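Long-range contacts in peptide amidase (Stenotrophomonas maltophilia, PDB 1M22), which probably hydrolyses amide bonds, as a member of the amidase signature family of serine hydrolases: residues A[326-331]-A[380-385]; A[347-352]-A[373-378]. All blocks are in the same frame, centred on the assembly; numbering follows the deposited sequence.

Interaction 1 (A[326-331]-A[380-385]); sequences LLYEFK and LADPAY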
ATOM      1  N   LEU A 326       1.081 -11.607  15.130  1.00  7.97           N
ATOM      2  CA  LEU A 326       0.251 -11.663  13.930  1.00  8.27           C
ATOM      3  C   LEU A 326      -0.733 -12.833  13.971  1.00  8.60           C
ATOM      4  O   LEU A 326      -1.890 -12.684  13.592  1.00  8.73           O
ATOM      5  CB  LEU A 326       1.121 -11.766  12.672  1.00 10.34           C
ATOM      6  CG  LEU A 326       2.002 -10.558  12.341  1.00 10.41           C
ATOM      7  CD1 LEU A 326       2.770 -10.825  11.056  1.00 11.37           C
ATOM      8  CD2 LEU A 326       1.141  -9.315  12.193  1.00 11.55           C
ATOM      9  N   LEU A 327      -0.273 -13.993  14.431  1.00  8.46           N
ATOM     10  CA  LEU A 327      -1.141 -15.162  14.512  1.00  9.27           C
ATOM     11  C   LEU A 327      -2.310 -14.913  15.461  1.00  8.30           C
ATOM     12  O   LEU A 327      -3.459 -15.182  15.123  1.00  9.41           O
ATOM     13  CB  LEU A 327      -0.341 -16.385  14.972  1.00  9.90           C
ATOM     14  CG  LEU A 327       0.678 -16.941  13.972  1.00 10.74           C
ATOM     15  CD1 LEU A 327       1.594 -17.935  14.667  1.00 13.20           C
ATOM     16  CD2 LEU A 327      -0.050 -17.599  12.809  1.00 11.30           C
ATOM     17  N   TYR A 328      -2.014 -14.389  16.646  1.00  7.90           N
ATOM     18  CA  TYR A 328      -3.058 -14.114  17.624  1.00  7.47           C
ATOM     19  C   TYR A 328      -4.029 -13.037  17.156  1.00  8.48           C
ATOM     20  O   TYR A 328      -5.245 -13.194  17.259  1.00  9.56           O
ATOM     21  CB  TYR A 328      -2.450 -13.672  18.959  1.00  9.97           C
ATOM     22  CG  TYR A 328      -1.941 -14.798  19.830  1.00 10.41           C
ATOM     23  CD1 TYR A 328      -0.745 -15.448  19.539  1.00 11.97           C
ATOM     24  CD2 TYR A 328      -2.652 -15.199  20.961  1.00 12.34           C
ATOM     25  CE1 TYR A 328      -0.261 -16.471  20.358  1.00 14.74           C
ATOM     26  CE2 TYR A 328      -2.180 -16.220  21.786  1.00 13.97           C
ATOM     27  CZ  TYR A 328      -0.985 -16.848  21.478  1.00 14.98           C
ATOM     28  OH  TYR A 328      -0.505 -17.847  22.295  1.00 20.97           O
ATOM     29  N   GLU A 329      -3.489 -11.939  16.641  1.00  8.24           N
ATOM     30  CA  GLU A 329      -4.338 -10.847  16.198  1.00  8.49           C
ATOM     31  C   GLU A 329      -5.149 -11.189  14.955  1.00  7.23           C
ATOM     32  O   GLU A 329      -6.257 -10.685  14.782  1.00  9.37           O
ATOM     33  CB  GLU A 329      -3.490  -9.589  15.986  1.00  7.95           C
ATOM     34  CG  GLU A 329      -2.878  -9.084  17.293  1.00  8.88           C
ATOM     35  CD  GLU A 329      -2.142  -7.768  17.157  1.00  9.61           C
ATOM     36  OE1 GLU A 329      -2.204  -7.148  16.070  1.00 10.00           O
ATOM     37  OE2 GLU A 329      -1.504  -7.347  18.147  1.00 10.21           O
ATOM     38  N   PHE A 330      -4.616 -12.053  14.097  1.00  7.66           N
ATOM     39  CA  PHE A 330      -5.340 -12.441  12.892  1.00  8.13           C
ATOM     40  C   PHE A 330      -6.618 -13.197  13.257  1.00  7.61           C
ATOM     41  O   PHE A 330      -7.690 -12.898  12.737  1.00  8.99           O
ATOM     42  CB  PHE A 330      -4.463 -13.312  11.986  1.00  7.93           C
ATOM     43  CG  PHE A 330      -5.179 -13.838  10.767  1.00  9.34           C
ATOM     44  CD1 PHE A 330      -5.596 -12.977   9.754  1.00  9.79           C
ATOM     45  CD2 PHE A 330      -5.451 -15.197  10.643  1.00 10.34           C
ATOM     46  CE1 PHE A 330      -6.275 -13.464   8.636  1.00 11.09           C
ATOM     47  CE2 PHE A 330      -6.128 -15.696   9.533  1.00 10.44           C
ATOM     48  CZ  PHE A 330      -6.542 -14.829   8.526  1.00  9.63           C
ATOM     49  N   LYS A 331      -6.516 -14.173  14.155  1.00  9.15           N
ATOM     50  CA  LYS A 331      -7.712 -14.914  14.532  1.00  9.11           C
ATOM     51  C   LYS A 331      -8.732 -13.989  15.188  1.00  8.56           C
ATOM     52  O   LYS A 331      -9.902 -13.969  14.805  1.00 10.06           O
ATOM     53  CB  LYS A 331      -7.386 -16.059  15.492  1.00 10.39           C
ATOM     54  CG  LYS A 331      -8.625 -16.857  15.872  1.00 10.35           C
ATOM     55  CD  LYS A 331      -8.319 -17.971  16.857  1.00 11.94           C
ATOM     56  CE  LYS A 331      -9.569 -18.784  17.146  1.00 14.10           C
ATOM     57  NZ  LYS A 331      -9.288 -19.914  18.076  1.00 17.81           N
ATOM     58  N   LEU A 380      -6.151 -13.189  23.068  1.00 15.20           N
ATOM     59  CA  LEU A 380      -5.381 -11.991  23.381  1.00 15.74           C
ATOM     60  C   LEU A 380      -4.991 -11.808  24.848  1.00 16.05           C
ATOM     61  O   LEU A 380      -4.242 -10.890  25.180  1.00 17.07           O
ATOM     62  CB  LEU A 380      -6.138 -10.758  22.881  1.00 16.04           C
ATOM     63  CG  LEU A 380      -6.485 -10.790  21.387  1.00 16.45           C
ATOM     64  CD1 LEU A 380      -7.202  -9.515  20.998  1.00 17.23           C
ATOM     65  CD2 LEU A 380      -5.217 -10.952  20.560  1.00 16.62           C
ATOM     66  N   ALA A 381      -5.488 -12.678  25.724  1.00 17.12           N
ATOM     67  CA  ALA A 381      -5.166 -12.590  27.144  1.00 17.07           C
ATOM     68  C   ALA A 381      -3.950 -13.449  27.484  1.00 17.55           C
ATOM     69  O   ALA A 381      -3.438 -13.404  28.604  1.00 18.75           O
ATOM     70  CB  ALA A 381      -6.365 -13.024  27.985  1.00 19.04           C
ATOM     71  N   ASP A 382      -3.491 -14.226  26.508  1.00 16.57           N
ATOM     72  CA  ASP A 382      -2.337 -15.099  26.693  1.00 17.63           C
ATOM     73  C   ASP A 382      -1.088 -14.270  26.985  1.00 18.83           C
ATOM     74  O   ASP A 382      -0.722 -13.389  26.207  1.00 15.20           O
ATOM     75  CB  ASP A 382      -2.109 -15.934  25.431  1.00 19.03           C
ATOM     76  CG  ASP A 382      -1.124 -17.063  25.648  1.00 23.45           C
ATOM     77  OD1 ASP A 382      -0.081 -16.833  26.294  1.00 26.35           O
ATOM     78  OD2 ASP A 382      -1.392 -18.183  25.164  1.00 27.14           O
ATOM     79  N   PRO A 383      -0.414 -14.544  28.114  1.00 18.46           N
ATOM     80  CA  PRO A 383       0.798 -13.811  28.493  1.00 19.03           C
ATOM     81  C   PRO A 383       1.865 -13.800  27.399  1.00 18.33           C
ATOM     82  O   PRO A 383       2.556 -12.800  27.210  1.00 17.65           O
ATOM     83  CB  PRO A 383       1.263 -14.547  29.748  1.00 20.08           C
ATOM     84  CG  PRO A 383      -0.029 -14.990  30.360  1.00 21.47           C
ATOM     85  CD  PRO A 383      -0.789 -15.509  29.164  1.00 19.34           C
ATOM     86  N   ALA A 384       1.996 -14.914  26.685  1.00 17.02           N
ATOM     87  CA  ALA A 384       2.983 -15.026  25.615  1.00 16.51           C
ATOM     88  C   ALA A 384       2.695 -14.023  24.503  1.00 15.97           C
ATOM     89  O   ALA A 384       3.616 -13.447  23.919  1.00 14.67           O
ATOM     90  CB  ALA A 384       2.989 -16.442  25.054  1.00 19.28           C
ATOM     91  N   TYR A 385       1.417 -13.825  24.200  1.00 14.39           N
ATOM     92  CA  TYR A 385       1.034 -12.876  23.162  1.00 13.52           C
ATOM     93  C   TYR A 385       1.311 -11.459  23.645  1.00 12.95           C
ATOM     94  O   TYR A 385       1.897 -10.650  22.924  1.00 13.08           O
ATOM     95  CB  TYR A 385      -0.452 -13.010  22.818  1.00 12.23           C
ATOM     96  CG  TYR A 385      -1.012 -11.770  22.157  1.00 12.90           C
ATOM     97  CD1 TYR A 385      -0.621 -11.403  20.868  1.00 12.28           C
ATOM     98  CD2 TYR A 385      -1.874 -10.925  22.850  1.00 12.66           C
ATOM     99  CE1 TYR A 385      -1.073 -10.215  20.290  1.00 11.74           C
ATOM    100  CE2 TYR A 385      -2.328  -9.738  22.287  1.00 12.46           C
ATOM    101  CZ  TYR A 385      -1.924  -9.387  21.007  1.00 11.46           C
ATOM    102  OH  TYR A 385      -2.363  -8.200  20.472  1.00 13.66           O
TER

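Interaction 2 (A[347-352]-A[373-378]); sequences SLADLI and EADATA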
ATOM      1  N   SER A 347     -16.247 -17.988  11.455  1.00 16.19           N
ATOM      2  CA  SER A 347     -15.027 -18.264  12.198  1.00 15.50           C
ATOM      3  C   SER A 347     -13.878 -18.632  11.280  1.00 13.94           C
ATOM      4  O   SER A 347     -14.070 -18.904  10.094  1.00 14.23           O
ATOM      5  CB  SER A 347     -15.259 -19.419  13.170  1.00 14.40           C
ATOM      6  OG  SER A 347     -15.483 -20.622  12.457  1.00 15.33           O
ATOM      7  N   LEU A 348     -12.678 -18.640  11.845  1.00 12.86           N
ATOM      8  CA  LEU A 348     -11.496 -19.007  11.091  1.00 13.77           C
ATOM      9  C   LEU A 348     -11.622 -20.492  10.751  1.00 13.21           C
ATOM     10  O   LEU A 348     -11.192 -20.934   9.689  1.00 12.91           O
ATOM     11  CB  LEU A 348     -10.242 -18.733  11.922  1.00 14.23           C
ATOM     12  CG  LEU A 348      -8.881 -19.045  11.299  1.00 14.51           C
ATOM     13  CD1 LEU A 348      -8.810 -18.531   9.869  1.00 13.33           C
ATOM     14  CD2 LEU A 348      -7.796 -18.409  12.155  1.00 11.99           C
ATOM     15  N   ALA A 349     -12.234 -21.257  11.654  1.00 11.89           N
ATOM     16  CA  ALA A 349     -12.435 -22.683  11.422  1.00 13.05           C
ATOM     17  C   ALA A 349     -13.302 -22.894  10.179  1.00 12.50           C
ATOM     18  O   ALA A 349     -13.063 -23.819   9.401  1.00 14.13           O
ATOM     19  CB  ALA A 349     -13.091 -23.329  12.641  1.00 13.65           C
ATOM     20  N   ASP A 350     -14.308 -22.039   9.990  1.00 12.05           N
ATOM     21  CA  ASP A 350     -15.182 -22.145   8.820  1.00 12.95           C
ATOM     22  C   ASP A 350     -14.387 -21.915   7.541  1.00 11.07           C
ATOM     23  O   ASP A 350     -14.622 -22.571   6.529  1.00 13.29           O
ATOM     24  CB  ASP A 350     -16.317 -21.116   8.864  1.00 15.80           C
ATOM     25  CG  ASP A 350     -17.276 -21.339  10.012  1.00 19.05           C
ATOM     26  OD1 ASP A 350     -17.506 -22.507  10.385  1.00 19.80           O
ATOM     27  OD2 ASP A 350     -17.818 -20.336  10.527  1.00 20.94           O
ATOM     28  N   LEU A 351     -13.455 -20.965   7.585  1.00 11.39           N
ATOM     29  CA  LEU A 351     -12.634 -20.662   6.416  1.00 10.88           C
ATOM     30  C   LEU A 351     -11.724 -21.842   6.087  1.00 10.05           C
ATOM     31  O   LEU A 351     -11.593 -22.233   4.926  1.00 10.66           O
ATOM     32  CB  LEU A 351     -11.795 -19.404   6.665  1.00 10.91           C
ATOM     33  CG  LEU A 351     -10.771 -19.042   5.583  1.00  9.98           C
ATOM     34  CD1 LEU A 351     -11.466 -18.859   4.242  1.00 11.02           C
ATOM     35  CD2 LEU A 351     -10.036 -17.771   5.988  1.00 10.00           C
ATOM     36  N   ILE A 352     -11.095 -22.400   7.117  1.00 10.50           N
ATOM     37  CA  ILE A 352     -10.211 -23.544   6.937  1.00 12.52           C
ATOM     38  C   ILE A 352     -10.993 -24.707   6.328  1.00 11.89           C
ATOM     39  O   ILE A 352     -10.507 -25.386   5.422  1.00 12.29           O
ATOM     40  CB  ILE A 352      -9.595 -23.970   8.288  1.00 12.48           C
ATOM     41  CG1 ILE A 352      -8.625 -22.883   8.765  1.00 13.84           C
ATOM     42  CG2 ILE A 352      -8.882 -25.312   8.147  1.00 13.63           C
ATOM     43  CD1 ILE A 352      -8.121 -23.067  10.183  1.00 13.51           C
ATOM     44  N   GLU A 373      -2.421 -22.426  11.957  1.00  8.23           N
ATOM     45  CA  GLU A 373      -1.683 -22.056  13.156  1.00  9.04           C
ATOM     46  C   GLU A 373      -2.409 -20.960  13.933  1.00  9.02           C
ATOM     47  O   GLU A 373      -2.476 -21.000  15.160  1.00 10.27           O
ATOM     48  CB  GLU A 373      -0.264 -21.601  12.807  1.00 12.33           C
ATOM     49  CG  GLU A 373       0.528 -21.142  14.023  1.00 17.53           C
ATOM     50  CD  GLU A 373       2.029 -21.183  13.814  1.00 21.05           C
ATOM     51  OE1 GLU A 373       2.488 -20.880  12.693  1.00 22.98           O
ATOM     52  OE2 GLU A 373       2.752 -21.504  14.783  1.00 21.02           O
ATOM     53  N   ALA A 374      -2.962 -19.984  13.219  1.00  8.62           N
ATOM     54  CA  ALA A 374      -3.678 -18.895  13.872  1.00  9.07           C
ATOM     55  C   ALA A 374      -4.917 -19.392  14.618  1.00  9.09           C
ATOM     56  O   ALA A 374      -5.230 -18.919  15.709  1.00  9.65           O
ATOM     57  CB  ALA A 374      -4.078 -17.839  12.843  1.00  9.58           C
ATOM     58  N   ASP A 375      -5.619 -20.360  14.038  1.00  8.81           N
ATOM     59  CA  ASP A 375      -6.827 -20.875  14.672  1.00 11.12           C
ATOM     60  C   ASP A 375      -6.559 -21.556  16.010  1.00 11.60           C
ATOM     61  O   ASP A 375      -7.444 -21.622  16.865  1.00 13.29           O
ATOM     62  CB  ASP A 375      -7.544 -21.849  13.736  1.00 12.00           C
ATOM     63  CG  ASP A 375      -8.956 -22.153  14.191  1.00 15.04           C
ATOM     64  OD1 ASP A 375      -9.710 -21.189  14.442  1.00 16.30           O
ATOM     65  OD2 ASP A 375      -9.314 -23.346  14.294  1.00 18.92           O
ATOM     66  N   ALA A 376      -5.336 -22.042  16.196  1.00 10.83           N
ATOM     67  CA  ALA A 376      -4.964 -22.730  17.427  1.00 13.15           C
ATOM     68  C   ALA A 376      -4.478 -21.807  18.541  1.00 15.11           C
ATOM     69  O   ALA A 376      -4.151 -22.275  19.630  1.00 18.16           O
ATOM     70  CB  ALA A 376      -3.902 -23.786  17.127  1.00 12.96           C
ATOM     71  N   THR A 377      -4.418 -20.503  18.280  1.00 13.28           N
ATOM     72  CA  THR A 377      -3.971 -19.572  19.313  1.00 13.96           C
ATOM     73  C   THR A 377      -5.048 -19.434  20.386  1.00 16.58           C
ATOM     74  O   THR A 377      -6.242 -19.440  20.088  1.00 18.09           O
ATOM     75  CB  THR A 377      -3.624 -18.181  18.724  1.00 12.75           C
ATOM     76  OG1 THR A 377      -4.761 -17.635  18.043  1.00 12.22           O
ATOM     77  CG2 THR A 377      -2.456 -18.297  17.759  1.00 13.54           C
ATOM     78  N   ALA A 378      -4.614 -19.315  21.636  1.00 20.72           N
ATOM     79  CA  ALA A 378      -5.524 -19.214  22.772  1.00 23.09           C
ATOM     80  C   ALA A 378      -6.395 -17.966  22.774  1.00 24.08           C
ATOM     81  O   ALA A 378      -7.622 -18.053  22.835  1.00 27.24           O
ATOM     82  CB  ALA A 378      -4.732 -19.294  24.074  1.00 24.68           C
TER
HETATM   83  O   HOH W   1     -12.235 -20.605  14.606  1.00 15.26           O

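Interaction 1 (A[326-331]-A[380-385])
Glu329 OE2 is gripped by two hydroxyls: Tyr385 OH donates to it across the contact at 2.6 Å, and Ser220 OG reaches it from a neighbouring loop. OE2 lies at the edge of the phenol ring, in its plane, and the tyrosine bond reaches it on the anti side, 23° out of the carboxylate plane; the planes of carboxylate and ring are 74° apart. Ser218 holds the other oxygen, OE1, so both oxygens of the buried carboxylate are held and it has little freedom to turn. Tyr385 OH has a further, weak partner in Arg389, one turn along its own helix.

Beside this polar cluster, Tyr328 and Tyr385 run past each other in opposite directions. Their rings are nearly parallel but slid so far apart that they barely overlap, with ring centroids 5.3 Å from each other. What sits over the centre of the Tyr328 ring is Tyr385 CB, a CH-pi contact at 3.7 Å from the centroid. In return Tyr328 CB packs 3.5 Å from Tyr385 CD1. Leu380 closes the group, laying CD2 over a face of the Tyr385 ring toward its rim and 4.2 Å from Tyr328 CB.

Asp382, with CG anti to its backbone N (chi1 -168°), divides its two oxygens between partners. OD2 lies 3.0 Å from Tyr328 OH, at best a weak hydrogen bond since the proton has another acceptor nearby, while OD1 accepts from Ala384 N at 2.9 Å. The latter is a classic N-cap at the start of helix 383-407, packed where that helix meets helix 319-340.

Interaction 2 (A[347-352]-A[373-378])
Leu348 and Ile352, one turn apart on helix 348-357, both lean on Asp375 CB: Leu348 CD2 and Ile352 CD1 each come within 3.8 Å of it. Leu348 reaches further, its CD2 lying 3.5 Å from Asp375 N and also touching Ala374 CB. With CG anti to the backbone N (chi1 -180°), Leu348 slides past Asp375, whose side chain runs the other way and brings OD1 to 3.6 Å from Leu348 CB.

The polar end of Asp375 is joined to helix 348-357 through a water, which donates to Asp375 OD1 at 2.6 Å and accepts from Ala349 N at 3.0 Å.

Behind this first shell, the start of helix 348-357 is set by Ser347, an N-cap whose OG takes the amide of Asp350, and by Glu335, which accepts from Leu348 N. On the other side, Thr377 folds back so that OG1 and N both donate to Ala374 O, OG1 at 2.7 Å, fixing the turn that follows Asp375.

The contact is thus apolar at its base and hydrated at its edge; the helix start would tend to favour an ionised Asp375, although the carboxylate of Glu335 at the same end may offset this.

In the fold
After strand 306-310 the chain enters helix 319-340, which gives interaction 1 its first segment, and then turns into helix 348-357, where interaction 2 begins. It passes the short helix 359-362 and returns along helix 369-375; there interaction 2 closes a loop of 20 residues. Helix 383-407 follows, and its start closes the wider loop of interaction 1, 48 residues, so the smaller loop lies wholly within the larger. The two contacts also touch: Lys331 NZ is 2.8 Å from Asp375 O, a probable hydrogen bond. Together they gather four helices into one mostly helical region before the chain re-enters the central sheet at strand 412-416.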